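Local coordinates for protein enolase from the environmental genome shotgun sequencing of the Sargasso Sea (PDB 2QGY) that is of unknown specific function but probably acts as a magnesium-dependent enzyme of the enolase superfamily, in the mandelate racemase/muconate lactonizing enzyme family, at residues I181-E185 and E216-F220; L154-E158 and K186-V191. One frame throughout, in Å; residues are numbered along the deposited sequence.

Contact 1 (I181-E185 and E216-F220)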
ATOM      1  N   ILE A 181      30.921  -6.279  11.761  1.00 28.71           N
ATOM      2  CA  ILE A 181      31.445  -7.634  11.964  1.00 29.54           C
ATOM      3  C   ILE A 181      31.860  -7.894  13.422  1.00 30.12           C
ATOM      4  O   ILE A 181      31.531  -8.950  13.982  1.00 30.13           O
ATOM      5  CB  ILE A 181      32.598  -7.954  10.946  1.00 29.45           C
ATOM      6  CG1 ILE A 181      32.066  -7.963   9.513  1.00 30.17           C
ATOM      7  CG2 ILE A 181      33.281  -9.278  11.276  1.00 29.59           C
ATOM      8  CD1 ILE A 181      31.082  -9.133   9.185  1.00 31.60           C
ATOM      9  N   GLN A 182      32.570  -6.931  14.026  1.00 30.93           N
ATOM     10  CA  GLN A 182      32.921  -6.971  15.450  1.00 32.00           C
ATOM     11  C   GLN A 182      31.709  -7.230  16.317  1.00 31.47           C
ATOM     12  O   GLN A 182      31.747  -8.044  17.246  1.00 31.70           O
ATOM     13  CB  GLN A 182      33.581  -5.661  15.905  1.00 32.34           C
ATOM     14  CG  GLN A 182      35.092  -5.734  15.971  1.00 37.14           C
ATOM     15  CD  GLN A 182      35.588  -7.082  16.481  1.00 41.19           C
ATOM     16  OE1 GLN A 182      35.376  -7.440  17.648  1.00 43.60           O
ATOM     17  NE2 GLN A 182      36.236  -7.849  15.595  1.00 41.05           N
ATOM     18  N   PHE A 183      30.630  -6.530  15.992  1.00 30.94           N
ATOM     19  CA  PHE A 183      29.366  -6.721  16.668  1.00 30.15           C
ATOM     20  C   PHE A 183      28.858  -8.159  16.539  1.00 30.09           C
ATOM     21  O   PHE A 183      28.489  -8.761  17.543  1.00 29.19           O
ATOM     22  CB  PHE A 183      28.337  -5.710  16.164  1.00 30.51           C
ATOM     23  CG  PHE A 183      27.010  -5.815  16.847  1.00 30.81           C
ATOM     24  CD1 PHE A 183      26.928  -5.922  18.237  1.00 31.51           C
ATOM     25  CD2 PHE A 183      25.833  -5.836  16.104  1.00 30.25           C
ATOM     26  CE1 PHE A 183      25.698  -6.033  18.881  1.00 30.54           C
ATOM     27  CE2 PHE A 183      24.599  -5.943  16.733  1.00 30.07           C
ATOM     28  CZ  PHE A 183      24.522  -6.051  18.123  1.00 31.03           C
ATOM     29  N   VAL A 184      28.865  -8.717  15.327  1.00 29.93           N
ATOM     30  CA  VAL A 184      28.404 -10.103  15.140  1.00 30.10           C
ATOM     31  C   VAL A 184      29.306 -11.071  15.913  1.00 30.33           C
ATOM     32  O   VAL A 184      28.824 -12.016  16.543  1.00 30.34           O
ATOM     33  CB  VAL A 184      28.290 -10.516  13.635  1.00 29.95           C
ATOM     34  CG1 VAL A 184      27.784 -11.923  13.508  1.00 30.15           C
ATOM     35  CG2 VAL A 184      27.355  -9.573  12.866  1.00 30.36           C
ATOM     36  N   GLU A 185      30.611 -10.818  15.877  1.00 31.16           N
ATOM     37  CA  GLU A 185      31.582 -11.681  16.556  1.00 32.43           C
ATOM     38  C   GLU A 185      31.352 -11.741  18.060  1.00 31.84           C
ATOM     39  O   GLU A 185      31.250 -12.834  18.636  1.00 31.99           O
ATOM     40  CB  GLU A 185      33.010 -11.238  16.252  1.00 32.70           C
ATOM     41  CG  GLU A 185      34.059 -12.246  16.726  1.00 37.56           C
ATOM     42  CD  GLU A 185      35.472 -11.814  16.420  1.00 42.78           C
ATOM     43  OE1 GLU A 185      35.660 -10.771  15.755  1.00 45.01           O
ATOM     44  OE2 GLU A 185      36.409 -12.527  16.847  1.00 46.35           O
ATOM     45  N   GLU A 216      31.877 -11.366   4.642  1.00 28.56           N
ATOM     46  CA  GLU A 216      32.630 -11.478   5.891  1.00 29.55           C
ATOM     47  C   GLU A 216      31.848 -12.154   7.021  1.00 29.22           C
ATOM     48  O   GLU A 216      32.442 -12.657   7.981  1.00 28.74           O
ATOM     49  CB  GLU A 216      33.124 -10.098   6.338  1.00 29.65           C
ATOM     50  CG  GLU A 216      33.955  -9.366   5.283  1.00 33.47           C
ATOM     51  CD  GLU A 216      35.268 -10.072   4.968  1.00 36.72           C
ATOM     52  OE1 GLU A 216      35.845 -10.679   5.902  1.00 38.33           O
ATOM     53  OE2 GLU A 216      35.714 -10.021   3.788  1.00 39.52           O
ATOM     54  N   VAL A 217      30.521 -12.156   6.935  1.00 29.25           N
ATOM     55  CA  VAL A 217      29.719 -12.633   8.069  1.00 28.80           C
ATOM     56  C   VAL A 217      29.450 -14.129   8.019  1.00 28.62           C
ATOM     57  O   VAL A 217      29.058 -14.718   9.031  1.00 28.16           O
ATOM     58  CB  VAL A 217      28.386 -11.829   8.242  1.00 28.62           C
ATOM     59  CG1 VAL A 217      27.301 -12.373   7.303  1.00 27.52           C
ATOM     60  CG2 VAL A 217      27.933 -11.873   9.697  1.00 29.10           C
ATOM     61  N   SER A 218      29.701 -14.756   6.862  1.00 29.68           N
ATOM     62  CA  SER A 218      29.299 -16.155   6.669  1.00 30.41           C
ATOM     63  C   SER A 218      29.946 -17.110   7.686  1.00 30.32           C
ATOM     64  O   SER A 218      29.352 -18.136   8.038  1.00 29.91           O
ATOM     65  CB  SER A 218      29.513 -16.632   5.215  1.00 30.85           C
ATOM     66  OG  SER A 218      30.793 -16.274   4.700  1.00 34.42           O
ATOM     67  N   SER A 219      31.144 -16.776   8.167  1.00 30.58           N
ATOM     68  CA  SER A 219      31.844 -17.661   9.116  1.00 31.27           C
ATOM     69  C   SER A 219      31.203 -17.717  10.503  1.00 30.64           C
ATOM     70  O   SER A 219      31.471 -18.649  11.273  1.00 30.84           O
ATOM     71  CB  SER A 219      33.336 -17.305   9.235  1.00 31.52           C
ATOM     72  OG  SER A 219      33.537 -15.916   9.426  1.00 33.76           O
ATOM     73  N   PHE A 220      30.346 -16.738  10.810  1.00 29.12           N
ATOM     74  CA  PHE A 220      29.620 -16.729  12.068  1.00 28.24           C
ATOM     75  C   PHE A 220      28.309 -17.529  11.984  1.00 27.32           C
ATOM     76  O   PHE A 220      27.520 -17.531  12.927  1.00 27.14           O
ATOM     77  CB  PHE A 220      29.375 -15.294  12.538  1.00 28.39           C
ATOM     78  CG  PHE A 220      30.632 -14.503  12.707  1.00 29.93           C
ATOM     79  CD1 PHE A 220      31.491 -14.765  13.769  1.00 30.81           C
ATOM     80  CD2 PHE A 220      30.974 -13.517  11.791  1.00 30.43           C
ATOM     81  CE1 PHE A 220      32.680 -14.061  13.908  1.00 31.98           C
ATOM     82  CE2 PHE A 220      32.158 -12.784  11.940  1.00 31.47           C
ATOM     83  CZ  PHE A 220      33.008 -13.063  13.003  1.00 30.53           C
TER
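Phe220 gives up the most surface to this contact, its ring reaching from the 3-10 segment 218-220 onto the side of helix 177-191. A broad, flat ring suits the position because it can meet Ile181, Val184 and the CG of Glu185 together, which no small side chain could span. Glu185 CG lies 3.6 Å from Phe220 CE1, while the Glu185 backbone N sits over one ring face. Its carboxylate oxygen OE1 accepts a hydrogen bond from NE2 of Gln182, three residues earlier (3.0 Å). Ile181 fills the other end of the contact: its CG2 touches Phe220 CE2 at 3.7 Å, and its CD1 reaches Glu216 CB at 3.6 Å and Val217 CB at 3.9 Å. A long, branched side chain suits this place because it can meet the ring, Glu216 and Val217 alike. Val184, shorter and buried, closes the inner side, with CG1 3.8 Å from Val217 CG2 and 3.9 Å from Phe220 CB. No hydrogen bond crosses between the segments, so side-chain fit holds them together; Phe213 extends the apolar patch along helix 207-217. Consecutive outer helices of the modified TIM barrel, (beta/alpha)7beta in this superfamily, pack side by side like this.

Contact 2 (L154-E158 and K186-V191)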
ATOM      1  N   LEU A 154      24.917  -5.516  23.679  1.00 35.14           N
ATOM      2  CA  LEU A 154      25.557  -6.731  24.212  1.00 34.47           C
ATOM      3  C   LEU A 154      25.007  -7.205  25.551  1.00 34.00           C
ATOM      4  O   LEU A 154      24.765  -8.399  25.723  1.00 33.87           O
ATOM      5  CB  LEU A 154      27.086  -6.581  24.260  1.00 34.75           C
ATOM      6  CG  LEU A 154      27.772  -6.353  22.912  1.00 33.59           C
ATOM      7  CD1 LEU A 154      29.221  -5.968  23.141  1.00 34.21           C
ATOM      8  CD2 LEU A 154      27.672  -7.564  21.989  1.00 32.99           C
ATOM      9  N   ARG A 155      24.789  -6.282  26.488  1.00 34.05           N
ATOM     10  CA  ARG A 155      24.230  -6.626  27.797  1.00 34.08           C
ATOM     11  C   ARG A 155      22.773  -7.080  27.653  1.00 32.49           C
ATOM     12  O   ARG A 155      22.319  -7.983  28.359  1.00 31.57           O
ATOM     13  CB  ARG A 155      24.334  -5.453  28.785  1.00 34.29           C
ATOM     14  CG  ARG A 155      25.778  -5.022  29.136  1.00 36.90           C
ATOM     15  CD  ARG A 155      25.836  -3.713  29.960  1.00 37.27           C
ATOM     16  NE  ARG A 155      25.184  -2.581  29.285  1.00 44.79           N
ATOM     17  CZ  ARG A 155      23.999  -2.073  29.631  1.00 46.85           C
ATOM     18  NH1 ARG A 155      23.322  -2.581  30.664  1.00 49.11           N
ATOM     19  NH2 ARG A 155      23.482  -1.055  28.947  1.00 45.91           N
ATOM     20  N   GLN A 156      22.054  -6.475  26.707  1.00 31.59           N
ATOM     21  CA  GLN A 156      20.690  -6.923  26.400  1.00 30.22           C
ATOM     22  C   GLN A 156      20.711  -8.299  25.752  1.00 29.32           C
ATOM     23  O   GLN A 156      19.823  -9.111  25.987  1.00 29.33           O
ATOM     24  CB  GLN A 156      19.977  -5.926  25.484  1.00 30.30           C
ATOM     25  CG  GLN A 156      18.459  -6.196  25.276  1.00 30.21           C
ATOM     26  CD  GLN A 156      17.590  -5.884  26.485  1.00 33.11           C
ATOM     27  OE1 GLN A 156      18.079  -5.733  27.603  1.00 35.41           O
ATOM     28  NE2 GLN A 156      16.282  -5.782  26.260  1.00 31.20           N
ATOM     29  N   ILE A 157      21.718  -8.552  24.922  1.00 29.05           N
ATOM     30  CA  ILE A 157      21.856  -9.867  24.281  1.00 28.82           C
ATOM     31  C   ILE A 157      22.237 -10.949  25.314  1.00 28.91           C
ATOM     32  O   ILE A 157      21.779 -12.069  25.207  1.00 28.09           O
ATOM     33  CB  ILE A 157      22.796  -9.800  23.024  1.00 29.39           C
ATOM     34  CG1 ILE A 157      22.077  -9.068  21.883  1.00 29.55           C
ATOM     35  CG2 ILE A 157      23.191 -11.196  22.536  1.00 28.70           C
ATOM     36  CD1 ILE A 157      22.971  -8.214  21.052  1.00 29.88           C
ATOM     37  N   GLU A 158      23.045 -10.609  26.324  1.00 29.58           N
ATOM     38  CA  GLU A 158      23.283 -11.521  27.463  1.00 30.42           C
ATOM     39  C   GLU A 158      21.992 -11.907  28.195  1.00 29.68           C
ATOM     40  O   GLU A 158      21.811 -13.066  28.594  1.00 29.14           O
ATOM     41  CB  GLU A 158      24.211 -10.882  28.484  1.00 31.68           C
ATOM     42  CG  GLU A 158      25.679 -11.020  28.220  1.00 36.22           C
ATOM     43  CD  GLU A 158      26.476 -10.168  29.176  1.00 42.70           C
ATOM     44  OE1 GLU A 158      26.058 -10.082  30.367  1.00 43.03           O
ATOM     45  OE2 GLU A 158      27.494  -9.576  28.730  1.00 45.82           O
ATOM     46  N   LYS A 186      31.257 -10.568  18.687  1.00 32.14           N
ATOM     47  CA  LYS A 186      30.947 -10.455  20.118  1.00 32.02           C
ATOM     48  C   LYS A 186      29.624 -11.125  20.485  1.00 31.64           C
ATOM     49  O   LYS A 186      29.523 -11.795  21.514  1.00 31.28           O
ATOM     50  CB  LYS A 186      30.965  -8.984  20.544  1.00 32.39           C
ATOM     51  CG  LYS A 186      32.368  -8.374  20.442  1.00 34.88           C
ATOM     52  CD  LYS A 186      32.361  -6.866  20.159  1.00 38.03           C
ATOM     53  CE  LYS A 186      32.716  -6.026  21.380  1.00 39.72           C
ATOM     54  NZ  LYS A 186      33.212  -4.697  20.944  1.00 43.32           N
ATOM     55  N   VAL A 187      28.607 -10.980  19.631  1.00 30.99           N
ATOM     56  CA  VAL A 187      27.334 -11.635  19.898  1.00 30.81           C
ATOM     57  C   VAL A 187      27.484 -13.159  19.916  1.00 31.28           C
ATOM     58  O   VAL A 187      27.001 -13.833  20.823  1.00 31.49           O
ATOM     59  CB  VAL A 187      26.228 -11.227  18.871  1.00 30.43           C
ATOM     60  CG1 VAL A 187      25.018 -12.109  19.037  1.00 29.75           C
ATOM     61  CG2 VAL A 187      25.858  -9.756  19.034  1.00 29.61           C
ATOM     62  N   ARG A 188      28.152 -13.692  18.904  1.00 32.35           N
ATOM     63  CA  ARG A 188      28.393 -15.133  18.792  1.00 33.25           C
ATOM     64  C   ARG A 188      29.170 -15.670  20.018  1.00 34.17           C
ATOM     65  O   ARG A 188      28.946 -16.798  20.467  1.00 34.98           O
ATOM     66  CB  ARG A 188      29.083 -15.434  17.444  1.00 33.35           C
ATOM     67  CG  ARG A 188      29.188 -16.910  17.043  1.00 33.03           C
ATOM     68  CD  ARG A 188      27.899 -17.660  17.242  1.00 30.83           C
ATOM     69  NE  ARG A 188      27.136 -17.817  16.011  1.00 29.13           N
ATOM     70  CZ  ARG A 188      25.900 -18.299  15.959  1.00 28.81           C
ATOM     71  NH1 ARG A 188      25.257 -18.647  17.080  1.00 27.65           N
ATOM     72  NH2 ARG A 188      25.293 -18.405  14.787  1.00 26.26           N
ATOM     73  N   GLU A 189      30.017 -14.832  20.603  1.00 34.69           N
ATOM     74  CA  GLU A 189      30.768 -15.203  21.804  1.00 35.88           C
ATOM     75  C   GLU A 189      29.890 -15.305  23.044  1.00 35.16           C
ATOM     76  O   GLU A 189      30.119 -16.144  23.912  1.00 35.37           O
ATOM     77  CB  GLU A 189      31.889 -14.203  22.061  1.00 36.50           C
ATOM     78  CG  GLU A 189      32.968 -14.774  22.944  1.00 40.33           C
ATOM     79  CD  GLU A 189      33.375 -13.839  24.056  1.00 44.55           C
ATOM     80  OE1 GLU A 189      33.584 -12.633  23.776  1.00 45.86           O
ATOM     81  OE2 GLU A 189      33.492 -14.324  25.209  1.00 47.05           O
ATOM     82  N   ILE A 190      28.895 -14.432  23.123  1.00 34.10           N
ATOM     83  CA  ILE A 190      27.940 -14.427  24.215  1.00 33.35           C
ATOM     84  C   ILE A 190      26.997 -15.623  24.147  1.00 32.70           C
ATOM     85  O   ILE A 190      26.720 -16.258  25.168  1.00 31.82           O
ATOM     86  CB  ILE A 190      27.102 -13.114  24.201  1.00 33.37           C
ATOM     87  CG1 ILE A 190      28.017 -11.896  24.393  1.00 34.26           C
ATOM     88  CG2 ILE A 190      25.986 -13.165  25.238  1.00 33.24           C
ATOM     89  CD1 ILE A 190      27.312 -10.560  24.276  1.00 34.04           C
ATOM     90  N   VAL A 191      26.521 -15.932  22.938  1.00 31.76           N
ATOM     91  CA  VAL A 191      25.436 -16.894  22.757  1.00 31.89           C
ATOM     92  C   VAL A 191      25.947 -18.301  22.425  1.00 31.77           C
ATOM     93  O   VAL A 191      25.227 -19.283  22.589  1.00 31.28           O
ATOM     94  CB  VAL A 191      24.367 -16.397  21.696  1.00 31.44           C
ATOM     95  CG1 VAL A 191      23.867 -14.991  22.052  1.00 31.35           C
ATOM     96  CG2 VAL A 191      24.914 -16.424  20.269  1.00 31.62           C
TER
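Lys186 opens the segment at the edge of the interface, where its CB lies 3.9 Å from Leu154 CD2; a lysine suits this border because its aliphatic stem can pack while its charged end extends beyond the apolar contact. Val187 is buried, its CG2 meeting Ile157 CD1 at 3.8 Å, and its compact side chain fits between helix 150-162 and the barrel strands, where it also touches Ile170 and Leu197. Three residues on, Ile190 has the largest area buried in this contact. Its two branches suit it to the place: CD1 lies 3.6 Å from Leu154 O and 3.8 Å from Leu154 CD2, and CG2 packs on Glu158 CG at 3.7 Å. Val191 ends the row, CG1 3.9 Å from Ile157 CG2, and its side chain also touches Ile168 of strand 168-170. The short helical segments run nearly parallel, 25° apart, with axes 9.9 Å from each other at closest approach. With no hydrogen bond between the segments, the contact rests on branched aliphatic side chains burying apolar surface, while Lys186 and Glu158 mark its polar margin.

The two contacts share helix 177-191, using successive parts of it: 181-185 packs against 216-220 in contact 1, and 186-191 against helix 150-162 in contact 2. Their centres are 13 Å apart. Along the chain the order is 154-158, 181-185, 186-191, 216-220, so the contacts interlock. Phe183 reaches back to Leu154 and Ile157, and Arg188 NH2 probably donates a hydrogen bond to Phe220 O (3.0 Å), tying each contact to the other. Three successive helices thus line up around the outside of the barrel domain, whose strand 197-200 and strand 224-226 carry Asp200 and Glu226, two of the three magnesium ligands; Glu252 is the third.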